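Local coordinates for FYVE, RhoGEF and PH domain-containing protein 5 (Homo sapiens, PDB 3MPX) that activates the small GTPase CDC42 by exchanging its bound GDP for GTP, here seen through its DH and first PH domains, at residues A55-D58 with M59-E62; H120-H123 with I124-D128; L179-D182 with Y183-L187; V170-L173 with F174-Q177. All blocks are in the same frame, centred on the assembly; numbering follows the deposited sequence.

Contact 1. Residues A55-D58 with M59-E62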
ATOM      1  N   ALA A  55      -8.319 -18.551  21.715  1.00 23.44           N
ATOM      2  CA  ALA A  55      -7.746 -18.004  22.948  1.00 22.45           C
ATOM      3  C   ALA A  55      -8.789 -17.218  23.745  1.00 25.36           C
ATOM      4  O   ALA A  55      -9.040 -17.575  24.892  1.00 25.85           O
ATOM      5  CB  ALA A  55      -6.538 -17.126  22.639  1.00 22.95           C
ATOM      6  N   LEU A  56      -9.419 -16.176  23.133  1.00 20.17           N
ATOM      7  CA  LEU A  56     -10.426 -15.310  23.771  1.00 18.25           C
ATOM      8  C   LEU A  56     -11.577 -16.120  24.386  1.00 22.44           C
ATOM      9  O   LEU A  56     -11.982 -15.806  25.505  1.00 20.79           O
ATOM     10  CB  LEU A  56     -10.946 -14.208  22.817  1.00 17.07           C
ATOM     11  CG  LEU A  56      -9.944 -13.126  22.343  1.00 19.09           C
ATOM     12  CD1 LEU A  56     -10.591 -12.178  21.343  1.00 17.70           C
ATOM     13  CD2 LEU A  56      -9.366 -12.339  23.501  1.00 20.10           C
ATOM     14  N   ASP A  57     -12.031 -17.212  23.705  1.00 21.29           N
ATOM     15  CA  ASP A  57     -13.054 -18.148  24.213  1.00 21.98           C
ATOM     16  C   ASP A  57     -12.608 -18.794  25.535  1.00 27.78           C
ATOM     17  O   ASP A  57     -13.454 -18.989  26.418  1.00 28.56           O
ATOM     18  CB  ASP A  57     -13.393 -19.251  23.193  1.00 24.05           C
ATOM     19  CG  ASP A  57     -14.203 -18.833  21.967  1.00 40.13           C
ATOM     20  OD1 ASP A  57     -14.895 -17.782  22.028  1.00 41.54           O
ATOM     21  OD2 ASP A  57     -14.160 -19.565  20.949  1.00 47.15           O
ATOM     22  N   ASP A  58     -11.278 -19.091  25.685  1.00 23.81           N
ATOM     23  CA  ASP A  58     -10.703 -19.666  26.914  1.00 23.07           C
ATOM     24  C   ASP A  58     -10.655 -18.614  28.026  1.00 29.78           C
ATOM     25  O   ASP A  58     -10.873 -18.927  29.204  1.00 28.25           O
ATOM     26  CB  ASP A  58      -9.282 -20.195  26.668  1.00 23.71           C
ATOM     27  CG  ASP A  58      -9.124 -21.438  25.814  1.00 25.86           C
ATOM     28  OD1 ASP A  58     -10.099 -22.196  25.682  1.00 25.51           O
ATOM     29  OD2 ASP A  58      -7.995 -21.686  25.334  1.00 29.55           O
HETATM   30  N   MSE A  59     -10.342 -17.366  27.642  1.00 30.08           N
HETATM   31  CA  MSE A  59     -10.198 -16.232  28.559  1.00 31.43           C
HETATM   32  C   MSE A  59     -11.507 -15.777  29.141  1.00 35.56           C
HETATM   33  O   MSE A  59     -11.504 -15.057  30.141  1.00 35.71           O
HETATM   34  CB  MSE A  59      -9.497 -15.062  27.891  1.00 34.55           C
HETATM   35  CG  MSE A  59      -8.062 -15.344  27.548  1.00 43.41           C
HETATM   36 SE   MSE A  59      -7.418 -13.938  26.383  1.00 53.81          SE
HETATM   37  CE  MSE A  59      -6.843 -14.991  25.089  1.00 50.86           C
ATOM     38  N   ASP A  60     -12.633 -16.205  28.548  1.00 31.37           N
ATOM     39  CA  ASP A  60     -13.945 -15.875  29.092  1.00 30.71           C
ATOM     40  C   ASP A  60     -14.059 -16.395  30.536  1.00 34.81           C
ATOM     41  O   ASP A  60     -14.562 -15.676  31.398  1.00 34.76           O
ATOM     42  CB  ASP A  60     -15.053 -16.444  28.203  1.00 32.17           C
ATOM     43  CG  ASP A  60     -15.239 -15.695  26.894  1.00 37.43           C
ATOM     44  OD1 ASP A  60     -15.261 -14.441  26.922  1.00 35.96           O
ATOM     45  OD2 ASP A  60     -15.424 -16.361  25.852  1.00 42.34           O
ATOM     46  N   HIS A  61     -13.477 -17.593  30.803  1.00 31.33           N
ATOM     47  CA  HIS A  61     -13.432 -18.301  32.090  1.00 30.59           C
ATOM     48  C   HIS A  61     -12.241 -17.917  33.008  1.00 33.43           C
ATOM     49  O   HIS A  61     -12.152 -18.468  34.107  1.00 33.85           O
ATOM     50  CB  HIS A  61     -13.414 -19.819  31.855  1.00 31.46           C
ATOM     51  CG  HIS A  61     -14.374 -20.276  30.808  1.00 35.33           C
ATOM     52  ND1 HIS A  61     -13.931 -20.809  29.610  1.00 37.37           N
ATOM     53  CD2 HIS A  61     -15.726 -20.216  30.790  1.00 37.36           C
ATOM     54  CE1 HIS A  61     -15.021 -21.074  28.912  1.00 36.99           C
ATOM     55  NE2 HIS A  61     -16.126 -20.734  29.583  1.00 37.38           N
ATOM     56  N   GLU A  62     -11.352 -16.981  32.595  1.00 28.63           N
ATOM     57  CA  GLU A  62     -10.195 -16.529  33.403  1.00 42.52           C
ATOM     58  C   GLU A  62     -10.537 -16.343  34.892  1.00 62.30           C
ATOM     59  O   GLU A  62     -11.660 -15.964  35.221  1.00 15.81           O
ATOM     60  CB  GLU A  62      -9.604 -15.214  32.857  1.00 43.59           C
ATOM     61  CG  GLU A  62      -8.572 -15.391  31.755  1.00 52.80           C
ATOM     62  CD  GLU A  62      -7.903 -14.129  31.230  1.00 72.77           C
ATOM     63  OE1 GLU A  62      -6.864 -14.264  30.540  1.00 64.14           O
ATOM     64  OE2 GLU A  62      -8.399 -13.012  31.515  1.00 57.96           O
TER

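Contact 2. Residues H120-H123 with I124-D128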
ATOM      1  N   HIS A 120     -14.838  -3.415   4.948  1.00  4.12           N
ATOM      2  CA  HIS A 120     -13.552  -2.723   4.836  1.00  3.66           C
ATOM      3  C   HIS A 120     -13.590  -1.389   5.613  1.00  9.55           C
ATOM      4  O   HIS A 120     -12.716  -1.152   6.440  1.00 10.63           O
ATOM      5  CB  HIS A 120     -13.157  -2.480   3.360  1.00  3.53           C
ATOM      6  CG  HIS A 120     -12.380  -3.622   2.779  1.00  6.65           C
ATOM      7  ND1 HIS A 120     -11.090  -3.930   3.222  1.00  8.36           N
ATOM      8  CD2 HIS A 120     -12.749  -4.535   1.857  1.00  7.82           C
ATOM      9  CE1 HIS A 120     -10.715  -4.988   2.528  1.00  7.29           C
ATOM     10  NE2 HIS A 120     -11.673  -5.383   1.690  1.00  7.68           N
ATOM     11  N   ALA A 121     -14.626  -0.568   5.394  1.00  6.62           N
ATOM     12  CA  ALA A 121     -14.826   0.721   6.057  1.00  7.19           C
ATOM     13  C   ALA A 121     -14.935   0.549   7.571  1.00 14.04           C
ATOM     14  O   ALA A 121     -14.315   1.297   8.326  1.00 13.03           O
ATOM     15  CB  ALA A 121     -16.088   1.365   5.527  1.00  8.02           C
ATOM     16  N   THR A 122     -15.701  -0.471   8.000  1.00 12.27           N
ATOM     17  CA  THR A 122     -15.931  -0.836   9.393  1.00 12.40           C
ATOM     18  C   THR A 122     -14.628  -1.340  10.028  1.00 16.43           C
ATOM     19  O   THR A 122     -14.356  -1.010  11.180  1.00 17.03           O
ATOM     20  CB  THR A 122     -17.078  -1.852   9.431  1.00 24.21           C
ATOM     21  OG1 THR A 122     -18.275  -1.160   9.099  1.00 28.20           O
ATOM     22  CG2 THR A 122     -17.254  -2.496  10.770  1.00 24.26           C
ATOM     23  N   HIS A 123     -13.826  -2.126   9.269  1.00 11.82           N
ATOM     24  CA  HIS A 123     -12.551  -2.671   9.733  1.00 10.63           C
ATOM     25  C   HIS A 123     -11.562  -1.553   9.973  1.00 10.99           C
ATOM     26  O   HIS A 123     -10.965  -1.497  11.039  1.00  8.33           O
ATOM     27  CB  HIS A 123     -11.988  -3.691   8.739  1.00 11.81           C
ATOM     28  CG  HIS A 123     -10.680  -4.303   9.163  1.00 15.37           C
ATOM     29  ND1 HIS A 123      -9.596  -4.376   8.292  1.00 17.31           N
ATOM     30  CD2 HIS A 123     -10.330  -4.868  10.341  1.00 16.49           C
ATOM     31  CE1 HIS A 123      -8.636  -4.982   8.964  1.00 16.39           C
ATOM     32  NE2 HIS A 123      -9.028  -5.291  10.203  1.00 16.58           N
ATOM     33  N   ILE A 124     -11.442  -0.633   8.998  1.00  7.99           N
ATOM     34  CA  ILE A 124     -10.585   0.554   9.016  1.00  7.67           C
ATOM     35  C   ILE A 124     -10.908   1.420  10.248  1.00 12.69           C
ATOM     36  O   ILE A 124      -9.985   1.795  10.961  1.00 13.58           O
ATOM     37  CB  ILE A 124     -10.814   1.326   7.683  1.00 11.01           C
ATOM     38  CG1 ILE A 124      -9.933   0.754   6.543  1.00 11.11           C
ATOM     39  CG2 ILE A 124     -10.602   2.827   7.853  1.00 12.45           C
ATOM     40  CD1 ILE A 124     -10.388   1.080   5.152  1.00 12.22           C
ATOM     41  N   LEU A 125     -12.218   1.694  10.505  1.00  8.03           N
ATOM     42  CA  LEU A 125     -12.719   2.529  11.599  1.00  7.42           C
ATOM     43  C   LEU A 125     -12.298   2.067  12.985  1.00 10.88           C
ATOM     44  O   LEU A 125     -12.119   2.913  13.863  1.00 10.07           O
ATOM     45  CB  LEU A 125     -14.264   2.670  11.562  1.00  7.17           C
ATOM     46  CG  LEU A 125     -14.866   3.560  10.462  1.00  9.79           C
ATOM     47  CD1 LEU A 125     -16.301   3.354  10.358  1.00  9.25           C
ATOM     48  CD2 LEU A 125     -14.568   5.021  10.663  1.00 10.82           C
ATOM     49  N   GLN A 126     -12.143   0.752  13.192  1.00  8.32           N
ATOM     50  CA  GLN A 126     -11.735   0.212  14.503  1.00  8.43           C
ATOM     51  C   GLN A 126     -10.335  -0.460  14.493  1.00 14.96           C
ATOM     52  O   GLN A 126      -9.872  -0.932  15.536  1.00 16.00           O
ATOM     53  CB  GLN A 126     -12.810  -0.731  15.078  1.00  8.78           C
ATOM     54  CG  GLN A 126     -13.183  -1.881  14.167  1.00 11.43           C
ATOM     55  CD  GLN A 126     -14.564  -2.386  14.467  1.00 27.40           C
ATOM     56  OE1 GLN A 126     -14.878  -2.854  15.578  1.00 20.77           O
ATOM     57  NE2 GLN A 126     -15.401  -2.358  13.453  1.00 23.63           N
ATOM     58  N   PHE A 127      -9.646  -0.417  13.338  1.00 12.12           N
ATOM     59  CA  PHE A 127      -8.325  -0.996  13.083  1.00 11.76           C
ATOM     60  C   PHE A 127      -7.310  -0.729  14.227  1.00 19.78           C
ATOM     61  O   PHE A 127      -6.944  -1.666  14.940  1.00 20.61           O
ATOM     62  CB  PHE A 127      -7.799  -0.485  11.730  1.00 12.55           C
ATOM     63  CG  PHE A 127      -6.630  -1.243  11.168  1.00 13.88           C
ATOM     64  CD1 PHE A 127      -6.825  -2.307  10.300  1.00 17.14           C
ATOM     65  CD2 PHE A 127      -5.321  -0.876  11.487  1.00 16.26           C
ATOM     66  CE1 PHE A 127      -5.731  -3.022   9.786  1.00 18.28           C
ATOM     67  CE2 PHE A 127      -4.229  -1.585  10.973  1.00 18.58           C
ATOM     68  CZ  PHE A 127      -4.439  -2.646  10.119  1.00 16.78           C
ATOM     69  N   ASP A 128      -6.882   0.532  14.417  1.00 17.61           N
ATOM     70  CA  ASP A 128      -5.891   0.883  15.434  1.00 17.45           C
ATOM     71  C   ASP A 128      -6.317   0.471  16.864  1.00 23.49           C
ATOM     72  O   ASP A 128      -5.444   0.107  17.660  1.00 23.87           O
ATOM     73  CB  ASP A 128      -5.549   2.391  15.392  1.00 18.26           C
ATOM     74  CG  ASP A 128      -4.954   2.951  14.104  1.00 21.00           C
ATOM     75  OD1 ASP A 128      -4.224   2.212  13.407  1.00 20.93           O
ATOM     76  OD2 ASP A 128      -5.141   4.159  13.842  1.00 26.28           O
TER

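Contact 3. Residues L179-D182 with Y183-L187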
ATOM      1  N   LEU A 179      -4.757  -0.008  -9.964  1.00 14.30           N
ATOM      2  CA  LEU A 179      -5.069  -0.906 -11.074  1.00 14.83           C
ATOM      3  C   LEU A 179      -6.226  -0.376 -11.909  1.00 19.21           C
ATOM      4  O   LEU A 179      -6.122  -0.357 -13.142  1.00 20.05           O
ATOM      5  CB  LEU A 179      -5.405  -2.327 -10.575  1.00 15.16           C
ATOM      6  CG  LEU A 179      -4.232  -3.265 -10.338  1.00 20.56           C
ATOM      7  CD1 LEU A 179      -4.447  -4.093  -9.101  1.00 20.56           C
ATOM      8  CD2 LEU A 179      -4.045  -4.196 -11.507  1.00 25.37           C
ATOM      9  N   LEU A 180      -7.312   0.074 -11.241  1.00 13.79           N
ATOM     10  CA  LEU A 180      -8.525   0.535 -11.896  1.00 13.91           C
ATOM     11  C   LEU A 180      -8.321   1.831 -12.649  1.00 21.24           C
ATOM     12  O   LEU A 180      -8.953   2.041 -13.700  1.00 21.54           O
ATOM     13  CB  LEU A 180      -9.697   0.601 -10.917  1.00 14.14           C
ATOM     14  CG  LEU A 180     -10.277  -0.791 -10.556  1.00 18.64           C
ATOM     15  CD1 LEU A 180     -11.084  -0.735  -9.314  1.00 18.48           C
ATOM     16  CD2 LEU A 180     -11.119  -1.368 -11.696  1.00 21.85           C
ATOM     17  N   THR A 181      -7.362   2.656 -12.179  1.00 18.97           N
ATOM     18  CA  THR A 181      -6.956   3.882 -12.870  1.00 18.06           C
ATOM     19  C   THR A 181      -6.133   3.505 -14.120  1.00 23.62           C
ATOM     20  O   THR A 181      -6.298   4.145 -15.150  1.00 25.38           O
ATOM     21  CB  THR A 181      -6.260   4.821 -11.907  1.00 13.93           C
ATOM     22  OG1 THR A 181      -7.217   5.149 -10.896  1.00  7.63           O
ATOM     23  CG2 THR A 181      -5.737   6.080 -12.588  1.00  8.05           C
ATOM     24  N   ASP A 182      -5.312   2.440 -14.062  1.00 19.77           N
ATOM     25  CA  ASP A 182      -4.577   2.005 -15.247  1.00 20.02           C
ATOM     26  C   ASP A 182      -5.531   1.325 -16.240  1.00 23.47           C
ATOM     27  O   ASP A 182      -5.320   1.386 -17.449  1.00 22.91           O
ATOM     28  CB  ASP A 182      -3.396   1.110 -14.873  1.00 22.60           C
ATOM     29  CG  ASP A 182      -2.138   1.922 -14.636  1.00 50.13           C
ATOM     30  OD1 ASP A 182      -1.235   1.889 -15.505  1.00 53.71           O
ATOM     31  OD2 ASP A 182      -2.075   2.637 -13.605  1.00 62.05           O
ATOM     32  N   TYR A 183      -6.605   0.724 -15.721  1.00 18.98           N
ATOM     33  CA  TYR A 183      -7.636   0.068 -16.506  1.00 17.64           C
ATOM     34  C   TYR A 183      -8.477   1.099 -17.256  1.00 20.32           C
ATOM     35  O   TYR A 183      -8.772   0.897 -18.429  1.00 18.93           O
ATOM     36  CB  TYR A 183      -8.511  -0.775 -15.580  1.00 17.96           C
ATOM     37  CG  TYR A 183      -9.605  -1.542 -16.279  1.00 18.77           C
ATOM     38  CD1 TYR A 183      -9.310  -2.649 -17.075  1.00 19.38           C
ATOM     39  CD2 TYR A 183     -10.944  -1.216 -16.083  1.00 20.14           C
ATOM     40  CE1 TYR A 183     -10.321  -3.398 -17.677  1.00 18.03           C
ATOM     41  CE2 TYR A 183     -11.966  -1.958 -16.685  1.00 21.20           C
ATOM     42  CZ  TYR A 183     -11.648  -3.041 -17.488  1.00 24.48           C
ATOM     43  OH  TYR A 183     -12.651  -3.759 -18.086  1.00 23.26           O
ATOM     44  N   LEU A 184      -8.828   2.211 -16.586  1.00 17.55           N
ATOM     45  CA  LEU A 184      -9.652   3.295 -17.137  1.00 17.57           C
ATOM     46  C   LEU A 184      -8.945   4.009 -18.296  1.00 24.11           C
ATOM     47  O   LEU A 184      -9.607   4.348 -19.289  1.00 24.98           O
ATOM     48  CB  LEU A 184     -10.032   4.289 -16.005  1.00 17.05           C
ATOM     49  CG  LEU A 184     -10.953   5.510 -16.319  1.00 18.66           C
ATOM     50  CD1 LEU A 184     -12.421   5.180 -16.139  1.00 16.30           C
ATOM     51  CD2 LEU A 184     -10.568   6.704 -15.461  1.00 17.44           C
ATOM     52  N   ASN A 185      -7.605   4.225 -18.178  1.00 20.60           N
ATOM     53  CA  ASN A 185      -6.780   4.903 -19.195  1.00 20.03           C
ATOM     54  C   ASN A 185      -6.718   4.147 -20.525  1.00 23.04           C
ATOM     55  O   ASN A 185      -6.362   4.738 -21.544  1.00 22.55           O
ATOM     56  CB  ASN A 185      -5.366   5.172 -18.695  1.00 15.90           C
ATOM     57  CG  ASN A 185      -5.288   6.041 -17.486  1.00 34.77           C
ATOM     58  OD1 ASN A 185      -6.184   6.826 -17.182  1.00 28.20           O
ATOM     59  ND2 ASN A 185      -4.213   5.875 -16.740  1.00 32.23           N
ATOM     60  N   ASN A 186      -7.066   2.860 -20.514  1.00 18.56           N
ATOM     61  CA  ASN A 186      -7.077   2.044 -21.713  1.00 17.92           C
ATOM     62  C   ASN A 186      -8.493   1.760 -22.204  1.00 22.86           C
ATOM     63  O   ASN A 186      -8.654   1.076 -23.216  1.00 22.51           O
ATOM     64  CB  ASN A 186      -6.315   0.767 -21.480  1.00 13.78           C
ATOM     65  CG  ASN A 186      -4.873   1.020 -21.224  1.00 23.75           C
ATOM     66  OD1 ASN A 186      -4.105   1.399 -22.114  1.00 19.63           O
ATOM     67  ND2 ASN A 186      -4.472   0.784 -20.004  1.00 16.48           N
ATOM     68  N   LEU A 187      -9.509   2.280 -21.510  1.00 21.53           N
ATOM     69  CA  LEU A 187     -10.898   2.080 -21.921  1.00 23.38           C
ATOM     70  C   LEU A 187     -11.343   3.204 -22.845  1.00 31.57           C
ATOM     71  O   LEU A 187     -10.756   4.298 -22.826  1.00 30.60           O
ATOM     72  CB  LEU A 187     -11.873   1.966 -20.720  1.00 23.37           C
ATOM     73  CG  LEU A 187     -11.738   0.767 -19.764  1.00 27.71           C
ATOM     74  CD1 LEU A 187     -12.821   0.796 -18.740  1.00 27.72           C
ATOM     75  CD2 LEU A 187     -11.790  -0.554 -20.483  1.00 29.18           C
TER

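Contact 4. Residues V170-L173 with F174-Q177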
ATOM      1  N   VAL A 170      -5.943  -3.897   4.341  1.00  5.00           N
ATOM      2  CA  VAL A 170      -6.347  -2.536   3.945  1.00  3.84           C
ATOM      3  C   VAL A 170      -5.598  -2.038   2.676  1.00  7.97           C
ATOM      4  O   VAL A 170      -6.060  -1.120   2.001  1.00  7.34           O
ATOM      5  CB  VAL A 170      -6.105  -1.587   5.155  1.00  7.06           C
ATOM      6  CG1 VAL A 170      -6.602  -0.160   4.895  1.00  6.80           C
ATOM      7  CG2 VAL A 170      -6.714  -2.149   6.428  1.00  6.56           C
ATOM      8  N   GLN A 171      -4.432  -2.599   2.400  1.00  5.32           N
ATOM      9  CA  GLN A 171      -3.594  -2.210   1.274  1.00  6.13           C
ATOM     10  C   GLN A 171      -4.232  -2.587  -0.104  1.00 10.44           C
ATOM     11  O   GLN A 171      -4.077  -1.837  -1.077  1.00  8.87           O
ATOM     12  CB  GLN A 171      -2.191  -2.813   1.485  1.00  7.48           C
ATOM     13  CG  GLN A 171      -1.298  -2.915   0.269  1.00 16.78           C
ATOM     14  CD  GLN A 171      -0.069  -3.697   0.613  1.00 24.26           C
ATOM     15  OE1 GLN A 171       0.964  -3.124   0.914  1.00 19.04           O
ATOM     16  NE2 GLN A 171      -0.169  -5.020   0.624  1.00 12.56           N
ATOM     17  N   ARG A 172      -4.988  -3.708  -0.165  1.00  7.87           N
ATOM     18  CA  ARG A 172      -5.659  -4.141  -1.397  1.00  8.02           C
ATOM     19  C   ARG A 172      -6.537  -3.037  -1.996  1.00 13.65           C
ATOM     20  O   ARG A 172      -6.670  -2.951  -3.223  1.00 14.22           O
ATOM     21  CB  ARG A 172      -6.527  -5.372  -1.126  1.00  6.74           C
ATOM     22  CG  ARG A 172      -7.009  -6.101  -2.384  1.00 12.75           C
ATOM     23  CD  ARG A 172      -5.879  -6.618  -3.272  1.00  3.00           C
ATOM     24  NE  ARG A 172      -6.418  -7.214  -4.491  1.00  3.00           N
ATOM     25  CZ  ARG A 172      -5.816  -7.204  -5.670  1.00 16.69           C
ATOM     26  NH1 ARG A 172      -6.383  -7.788  -6.711  1.00 14.83           N
ATOM     27  NH2 ARG A 172      -4.640  -6.604  -5.820  1.00  3.00           N
ATOM     28  N   LEU A 173      -7.155  -2.217  -1.115  1.00  8.16           N
ATOM     29  CA  LEU A 173      -8.014  -1.111  -1.492  1.00  6.82           C
ATOM     30  C   LEU A 173      -7.260  -0.055  -2.308  1.00  9.64           C
ATOM     31  O   LEU A 173      -7.792   0.415  -3.306  1.00  8.51           O
ATOM     32  CB  LEU A 173      -8.673  -0.506  -0.241  1.00  6.61           C
ATOM     33  CG  LEU A 173      -9.575  -1.446   0.600  1.00 10.11           C
ATOM     34  CD1 LEU A 173     -10.121  -0.727   1.816  1.00  9.56           C
ATOM     35  CD2 LEU A 173     -10.729  -2.050  -0.238  1.00  9.66           C
ATOM     36  N   PHE A 174      -6.007   0.270  -1.929  1.00  7.17           N
ATOM     37  CA  PHE A 174      -5.171   1.237  -2.664  1.00  7.46           C
ATOM     38  C   PHE A 174      -4.675   0.622  -4.012  1.00 14.23           C
ATOM     39  O   PHE A 174      -4.486   1.344  -4.995  1.00 15.03           O
ATOM     40  CB  PHE A 174      -4.016   1.755  -1.785  1.00  8.73           C
ATOM     41  CG  PHE A 174      -4.472   2.387  -0.482  1.00 10.18           C
ATOM     42  CD1 PHE A 174      -5.128   3.616  -0.472  1.00 11.46           C
ATOM     43  CD2 PHE A 174      -4.218   1.769   0.740  1.00 12.84           C
ATOM     44  CE1 PHE A 174      -5.554   4.197   0.733  1.00 11.82           C
ATOM     45  CE2 PHE A 174      -4.646   2.358   1.947  1.00 15.25           C
ATOM     46  CZ  PHE A 174      -5.321   3.565   1.931  1.00 11.59           C
ATOM     47  N   GLN A 175      -4.554  -0.721  -4.057  1.00  9.81           N
ATOM     48  CA  GLN A 175      -4.197  -1.501  -5.227  1.00  8.90           C
ATOM     49  C   GLN A 175      -5.316  -1.458  -6.265  1.00 13.66           C
ATOM     50  O   GLN A 175      -5.027  -1.229  -7.441  1.00 13.41           O
ATOM     51  CB  GLN A 175      -3.845  -2.940  -4.826  1.00 10.09           C
ATOM     52  CG  GLN A 175      -2.416  -3.081  -4.254  1.00  9.28           C
ATOM     53  CD  GLN A 175      -2.143  -4.422  -3.610  1.00 21.71           C
ATOM     54  OE1 GLN A 175      -2.889  -5.394  -3.762  1.00 17.65           O
ATOM     55  NE2 GLN A 175      -1.068  -4.504  -2.851  1.00 14.08           N
ATOM     56  N   TYR A 176      -6.596  -1.610  -5.845  1.00 11.56           N
ATOM     57  CA  TYR A 176      -7.732  -1.519  -6.774  1.00 11.39           C
ATOM     58  C   TYR A 176      -7.721  -0.120  -7.426  1.00 16.61           C
ATOM     59  O   TYR A 176      -7.805  -0.021  -8.642  1.00 17.51           O
ATOM     60  CB  TYR A 176      -9.066  -1.733  -6.055  1.00 12.89           C
ATOM     61  CG  TYR A 176      -9.352  -3.123  -5.525  1.00 15.26           C
ATOM     62  CD1 TYR A 176      -8.938  -4.258  -6.220  1.00 16.84           C
ATOM     63  CD2 TYR A 176     -10.156  -3.307  -4.404  1.00 16.43           C
ATOM     64  CE1 TYR A 176      -9.240  -5.539  -5.760  1.00 16.65           C
ATOM     65  CE2 TYR A 176     -10.466  -4.583  -3.936  1.00 17.57           C
ATOM     66  CZ  TYR A 176      -9.987  -5.694  -4.604  1.00 25.19           C
ATOM     67  OH  TYR A 176     -10.279  -6.943  -4.121  1.00 28.08           O
ATOM     68  N   GLN A 177      -7.524   0.946  -6.617  1.00 11.72           N
ATOM     69  CA  GLN A 177      -7.390   2.333  -7.059  1.00  9.74           C
ATOM     70  C   GLN A 177      -6.319   2.484  -8.127  1.00 12.87           C
ATOM     71  O   GLN A 177      -6.634   2.981  -9.200  1.00 12.82           O
ATOM     72  CB  GLN A 177      -7.076   3.236  -5.873  1.00 10.59           C
ATOM     73  CG  GLN A 177      -8.321   3.587  -5.066  1.00 29.33           C
ATOM     74  CD  GLN A 177      -8.074   4.494  -3.880  1.00 61.49           C
ATOM     75  OE1 GLN A 177      -8.990   5.188  -3.429  1.00 59.97           O
ATOM     76  NE2 GLN A 177      -6.854   4.498  -3.319  1.00 54.92           N
TER

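Contact 1. Residues A55-D58 with M59-E62
M59 N donates to A55 O at 3.0 Å, an i to i+4 backbone bond with the donor in the carbonyl plane, the one sound backbone bond across the junction as helix 21-59 runs out. Beyond it, D60 N to L56 O and H61 N to D58 O are both weak, and a type I turn from M59 to E62 carries the chain off the helix. The D57 and D60 side chains lie next to each other, pointing the same way, with carboxylate planes 35° apart and D57 OD1 4.1 Å from D60 OD2. Two like charges so close are probably tolerated because R73 NH2 bridges both, while D60 OD1 also pairs with R69. An asparagine in place of D60 would probably leave R69 without this acidic partner and R73 with D57 as its remaining one here. In the packing, M59, a selenomethionine, bends at chi3 (-126°) and crosses the L56 side chain obliquely, SE lying 3.8 Å from L56 CD2. L56 leans on L72 and R73 of helix 66-98, M59 touches R143 and L144 of helix 142-152, and D58 forms a salt bridge with R143, joining the end of helix 21-59 to both neighbours.

Contact 2. Residues H120-H123 with I124-D128
The carbonyl oxygen T122 O is gripped twice by a single residue, Q126. The side-chain bond is the stronger: Q126 NE2 lies 2.8 Å from T122 O with a nearly straight N-H (167°). The oxygen sits in the plane of the Q126 amide, whereas the donor stands well above the carbonyl plane of T122, so no lone pair is met head on. The backbone Q126 N reaches the same oxygen only weakly, and weakly also H123 O. What folds the amide back is the first torsion, which places CG of Q126 between the backbone N and the carbonyl carbon (chi1 56°); the chain then runs extended alongside T122, with NE2 by the methyl CG2. One residue on, the aromatic pair H123 and F127 repeats the i to i+4 spacing on another side of helix 117-138. F127 presents its edge to the face of H123 in an offset edge-to-face stack, the centroids 5.2 Å apart and the planes at 72°; F127 CD1 comes to 3.5 Å from H123 CE1. The adjoining ring nitrogen, NE2, is hydrogen-bonded to the OH of Y130. Regular helix bonds join I124 N to H120 O at 2.9 Å and L125 N to A121 O at 3.1 Å. The chemistry is thus divided by side: where the helix is partly exposed, an amide supplements a weak backbone bond, and where it is buried, a ring edge and a hydroxyl together probably restrict how the H123 imidazole can turn.

Contact 3. Residues L179-D182 with Y183-L187
L180 and Y183 meet near the C-terminal end of helix 162-184, one of the long helices of the DH helical bundle, where a type I turn from L184 to L187 leads the chain away. Ordinary helix bonds still run from Y183 N to L179 O (2.8 Å), L184 N to L180 O (2.9 Å) and N185 N to T181 O (3.3 Å). Y183 swings its ring away from its own backbone nitrogen (chi1 -178°), and the phenol extends until OH bonds to E193 of helix 192-214; L180 CD2 packs loosely against the ring's CD2 at 4.4 Å. From further along, L187 lays CD2 over one face of the same ring, offset toward the rim. D182 is held by H229 of helix 218-230, its OD2 bonded to NE2 of that histidine. The two asparagines have almost the same first torsion, CG lying beside the backbone N in each (chi1 -60° in N185, -65° in N186), yet they end differently. N185 ND2 lies beside T181 O, but at an angle too poor for a bond. N186, past the last of the helical bonds, brings its side-chain amide back to the preceding turn, where ND2 makes a weak bond to D182 O at 2.8 Å.

Contact 4. Residues V170-L173 with F174-Q177
R172 and Q175 cross at about a right angle: R172 NH2 donates to Q175 OE1 at 3.0 Å along an almost straight line (164°), the oxygen lying in the guanidinium plane while the amide itself is turned by 72° against it. The arginine has further partners outside the segments, since NH1 forms a salt bridge with E34 and a hydrogen bond with S33, both on helix 21-59. Y176 converges on the same carboxylate, its OH bonding to E34 OE1. Beneath this network the bend at chi2 of R172 (60°) lays the aliphatic part across the phenol: CG makes a CH-pi contact over the face, 4.2 Å from the centroid of the Y176 ring, and NE passes 3.5 Å from Y176 CE1. Backbone acceptors are served in turn. Q171 O takes Q175 N at 3.2 Å and, weakly, F174 N; R172 O takes Y176 N at 2.9 Å and lies over a face of the Y176 ring; L173 O receives a weak bond from Q177 N. The Q177 amide reaches to helix 192-214, where OE1 is bonded to T208. A leucine in place of R172 would probably leave Q175 OE1 without this donor and E34 without its salt-bridge partner. F174 and V170 add apolar packing on another side, CG1 of V170 lying 4.3 Å from F174 CE2. Chemically, the burial of this arginine is probably made tolerable by sharing: its charge is likely to be offset by E34, its flat group held in place by an amide, and its methylenes shielded by a ring.

Along the chain the contacts come as contact 1, contact 2, contact 4 and contact 3, strictly in series; each is local, so none closes a long loop, and none nests in or crosses another. All lie in the DH range. Contact 1 marks the end of helix 21-59, and its centre is about 48 Å from that of contact 3, on the opposite side of the chain's centre. Contacts 4 and 3 share helix 162-184, contact 3 nearer its C-terminal end. Contact 2, on helix 117-138, meets contact 4 directly: I124 packs on V170 and L173, while F127 touches V170 and H120 touches L173, so these two helices are tied together near the centre of the chain.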